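Local structure of chorismate mutase (Burkholderia thailandensis, 6CNZ) at the interface of chains A and B. The protein catalyses the rearrangement of chorismate to prephenate, the step that leads from chorismate towards phenylalanine and tyrosine. Numbering follows the deposited sequence. Chains: chain A/B, Chorismate mutase.

Contact 1: the interface of chains A and B. Residues chain A 18-19, 22-23; chain B 18, 22, 148-149, 152.
The side-chain oxygen OD1 of A:Asn19 meets both a bridging water and the ring of B:Trp149. Water 1 lies 2.8 Å from A:Asn19 OD1. The same water is 2.8 Å from the main-chain O of B:Thr18, so it links the two chains. Carbon CE3 of B:Trp149 comes to 3.3 Å from A:Asn19 OD1. The amide carbon CG of A:Asn19 sits at the edge of the indole, in the ring plane. The amide itself is turned 51° from that plane, so the two groups meet at an edge and do not stack. The CG2 methyl of B:Thr18 packs against the same oxygen end of the amide, and the two side chains cross at about a right angle.

The CD1 methyl of B:Leu152 touches the stem of A:Asn19 at CB, 3.8 Å away, and also faces the amide nitrogen ND2. Water, indole and methyl groups together probably limit how the amide can turn.

B:Trp149 has its CG anti to the backbone N (chi1 179°), which carries the six-membered ring towards chain A. Its far corner CH2 meets the CD2 methyl of A:Leu23 at 3.6 Å. One face of the indole lies over CA of its own chain's B:Ala22, towards the rim. A:Leu23 CD2 lies off the ring plane on the side opposite B:Ala22 CA, while A:Asn19 meets the edge.

Nearer the two-fold axis the contacts are between like residues. The CB methyls of A:Ala22 and B:Ala22 are 3.9 Å apart. The CG2 methyls of A:Thr18 and B:Thr18 are also 3.9 Å apart. The small alanine side chains probably let the two helices approach closely here.

This patch pairs the N-terminal helices, 15-29 in chain A and 13-29 in chain B. Helix 138-153 of chain B lies beside them and supplies the tryptophan and leucine.

Contact 2: the interface of chains A and B. Residues chain A 23, 117, 121; chain B 149, 152-155.
A bend at chi3 (62°) turns the end of A:Arg117 towards the main-chain oxygens of B:Thr153 and B:Arg154. Its terminal nitrogen NH2 donates to both. The bond from A:Arg117 NH2 to B:Thr153 O is 2.8 Å long, and the donor is tilted moderately from the carbonyl plane. The bond from A:Arg117 NH2 to B:Arg154 O is short, at 2.5 Å. Here the nitrogen stands well above the carbonyl plane and is not on a lone pair. Both acceptors lie nearly in the plane of the guanidinium, so the group presents its edge to the peptide chain. One face of it is approached by CD1 of B:Tyr155, 4.0 Å above the plane and towards the rim.

This is a polar part of the interface, where an arginine of helix 107-129 caps the end of the partner's helix 138-153. The gripped oxygens belong to the last turn of that helix and the residue just after it. A positively charged guanidinium would suit the negative end of the helix dipole. B:Arg154 takes part through its backbone; its side chain is incompletely modelled.

Water 2 adds a second link. It is 3.0 Å from A:Arg117 O and 3.0 Å from B:Thr153 O. The carbonyl of B:Thr153 therefore meets both the guanidinium and this water. A:Ser121 lies next to them, one turn along helix 107-129 from A:Arg117. Its hydroxyl OG packs near CA of B:Thr153, and its bond to B:Leu152 O is weak.

B:Thr153 has OG1 between its backbone N and carbonyl carbon (chi1 48°). From there the hydroxyl donates to B:Trp149 O, 3.1 Å from OG1, back along its own helix. This bond probably helps hold the side chain with its CG2 methyl over one face of the B:Trp149 indole. The same methyl also faces chain A: B:Thr153 CG2 lies 3.9 Å from the CD2 methyl of A:Leu23.

Contact 1: the interface of chains A and B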
# COMPACT_ATOMS: atom_id res chain seq x y z
N THR A 18 5.02 -12.41 2.73
CA THR A 18 3.91 -11.77 2.03
C THR A 18 3.72 -10.33 2.49
O THR A 18 3.50 -9.43 1.68
CB THR A 18 2.63 -12.57 2.27
OG1 THR A 18 2.87 -13.96 2.00
CG2 THR A 18 1.52 -12.08 1.36
N ASN A 19 3.80 -10.10 3.80
CA ASN A 19 3.67 -8.75 4.33
C ASN A 19 4.83 -7.87 3.90
O ASN A 19 4.64 -6.69 3.56
CB ASN A 19 3.56 -8.80 5.85
CG ASN A 19 2.12 -8.96 6.32
OD1 ASN A 19 1.18 -8.63 5.60
ND2 ASN A 19 1.94 -9.43 7.54
N ALA A 22 4.27 -6.79 0.27
CA ALA A 22 3.22 -5.78 0.17
C ALA A 22 3.72 -4.41 0.60
O ALA A 22 3.44 -3.40 -0.06
CB ALA A 22 2.01 -6.19 1.02
N LEU A 23 4.49 -4.36 1.68
CA LEU A 23 4.96 -3.06 2.16
C LEU A 23 6.04 -2.50 1.25
O LEU A 23 6.06 -1.28 0.99
CB LEU A 23 5.45 -3.18 3.60
CG LEU A 23 4.33 -3.39 4.64
CD1 LEU A 23 4.91 -3.93 5.95
CD2 LEU A 23 3.49 -2.10 4.88
N THR B 18 -3.67 -12.68 3.90
CA THR B 18 -2.72 -11.61 4.18
C THR B 18 -2.75 -10.56 3.08
O THR B 18 -2.80 -9.36 3.36
CB THR B 18 -1.32 -12.20 4.36
OG1 THR B 18 -1.33 -13.11 5.46
CG2 THR B 18 -0.36 -11.10 4.67
N ALA B 22 -3.81 -6.55 3.42
CA ALA B 22 -2.90 -5.49 3.01
C ALA B 22 -3.56 -4.55 2.01
O ALA B 22 -3.45 -3.32 2.12
CB ALA B 22 -1.63 -6.10 2.42
N ASN B 148 -1.55 -9.50 12.64
CA ASN B 148 -0.18 -9.44 12.15
C ASN B 148 0.07 -8.17 11.36
O ASN B 148 1.17 -7.60 11.41
CB ASN B 148 0.13 -10.66 11.29
CG ASN B 148 0.43 -11.89 12.12
OD1 ASN B 148 0.86 -11.78 13.27
ND2 ASN B 148 0.23 -13.07 11.53
N TRP B 149 -0.94 -7.69 10.63
CA TRP B 149 -0.80 -6.48 9.85
C TRP B 149 -0.79 -5.24 10.74
O TRP B 149 0.09 -4.38 10.60
CB TRP B 149 -1.92 -6.40 8.81
CG TRP B 149 -1.88 -5.16 7.96
CD1 TRP B 149 -2.68 -4.06 8.10
CD2 TRP B 149 -1.01 -4.90 6.85
NE1 TRP B 149 -2.35 -3.11 7.14
CE2 TRP B 149 -1.33 -3.60 6.37
CE3 TRP B 149 0.01 -5.60 6.24
CZ2 TRP B 149 -0.67 -3.03 5.30
CZ3 TRP B 149 0.66 -5.03 5.16
CH2 TRP B 149 0.31 -3.76 4.70
N LEU B 152 2.38 -4.29 12.52
CA LEU B 152 3.45 -3.76 11.68
C LEU B 152 3.24 -2.28 11.39
O LEU B 152 4.14 -1.45 11.61
CB LEU B 152 3.51 -4.53 10.35
CG LEU B 152 3.96 -5.98 10.36
CD1 LEU B 152 3.84 -6.61 8.97
CD2 LEU B 152 5.40 -6.05 10.85
O HOH W 1 -1.57 -8.42 5.69

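Contact 2: the interface of chains A and B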
# COMPACT_ATOMS: atom_id res chain seq x y z
N LEU A 23 4.49 -4.36 1.68
CA LEU A 23 4.96 -3.06 2.16
C LEU A 23 6.04 -2.50 1.25
O LEU A 23 6.06 -1.28 0.99
CB LEU A 23 5.45 -3.18 3.60
CG LEU A 23 4.33 -3.39 4.64
CD1 LEU A 23 4.91 -3.93 5.95
CD2 LEU A 23 3.49 -2.10 4.88
N ARG A 117 6.52 6.73 7.58
CA ARG A 117 5.81 5.64 8.25
C ARG A 117 6.27 4.27 7.76
O ARG A 117 6.35 3.32 8.53
CB ARG A 117 4.30 5.77 8.04
CG ARG A 117 3.63 6.92 8.75
CD ARG A 117 2.13 6.68 8.77
NE ARG A 117 1.82 5.46 9.51
CZ ARG A 117 1.19 5.44 10.68
NH1 ARG A 117 0.77 6.56 11.24
NH2 ARG A 117 0.98 4.28 11.28
N SER A 121 7.41 0.30 9.46
CA SER A 121 6.69 -0.92 9.10
C SER A 121 7.61 -1.91 8.39
O SER A 121 7.56 -3.12 8.66
CB SER A 121 5.49 -0.60 8.19
OG SER A 121 4.69 0.42 8.75
N TRP B 149 -0.94 -7.69 10.63
CA TRP B 149 -0.80 -6.48 9.85
C TRP B 149 -0.79 -5.24 10.74
O TRP B 149 0.09 -4.38 10.60
CB TRP B 149 -1.92 -6.40 8.81
CG TRP B 149 -1.88 -5.16 7.96
CD1 TRP B 149 -2.68 -4.06 8.10
CD2 TRP B 149 -1.01 -4.90 6.85
NE1 TRP B 149 -2.35 -3.11 7.14
CE2 TRP B 149 -1.33 -3.60 6.37
CE3 TRP B 149 0.01 -5.60 6.24
CZ2 TRP B 149 -0.67 -3.03 5.30
CZ3 TRP B 149 0.66 -5.03 5.16
CH2 TRP B 149 0.31 -3.76 4.70
N LEU B 152 2.38 -4.29 12.52
CA LEU B 152 3.45 -3.76 11.68
C LEU B 152 3.24 -2.28 11.39
O LEU B 152 4.14 -1.45 11.61
CB LEU B 152 3.51 -4.53 10.35
CG LEU B 152 3.96 -5.98 10.36
CD1 LEU B 152 3.84 -6.61 8.97
CD2 LEU B 152 5.40 -6.05 10.85
N THR B 153 2.06 -1.93 10.88
CA THR B 153 1.83 -0.61 10.31
C THR B 153 1.45 0.42 11.37
O THR B 153 1.76 1.60 11.21
CB THR B 153 0.74 -0.68 9.24
OG1 THR B 153 -0.37 -1.42 9.76
CG2 THR B 153 1.27 -1.37 7.98
N ARG B 154 0.78 -0.01 12.44
CA ARG B 154 0.50 0.85 13.60
C ARG B 154 -0.16 2.17 13.18
O ARG B 154 0.31 3.26 13.50
CB ARG B 154 1.79 1.10 14.39
N TYR B 155 -1.27 2.07 12.43
CA TYR B 155 -2.03 3.24 12.01
C TYR B 155 -2.84 3.83 13.17
O TYR B 155 -2.95 3.24 14.25
CB TYR B 155 -2.99 2.88 10.86
CG TYR B 155 -2.39 2.83 9.48
CD1 TYR B 155 -2.17 4.00 8.74
CD2 TYR B 155 -2.07 1.61 8.88
CE1 TYR B 155 -1.63 3.96 7.46
CE2 TYR B 155 -1.53 1.56 7.60
CZ TYR B 155 -1.31 2.73 6.90
OH TYR B 155 -0.78 2.68 5.63
O HOH W 2 4.40 3.00 10.84

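Contact 1 and contact 2 are neighbouring patches of one two-fold interface, with C-alpha centres about 8 Å apart. They share A:Leu23, B:Trp149 and B:Leu152, so helices 15-29 of chain A and 138-153 of chain B run through both. Contact 1 holds the N-terminal helices close to the symmetry axis. Contact 2 adds helix 107-129 of chain A, which meets the C-terminal end of helix 138-153. Each patch has a twin with the chains exchanged. The deposited assembly is a dimer, and this continuous, mixed apolar and polar surface is consistent with a dimer in solution, though the structure alone does not show it.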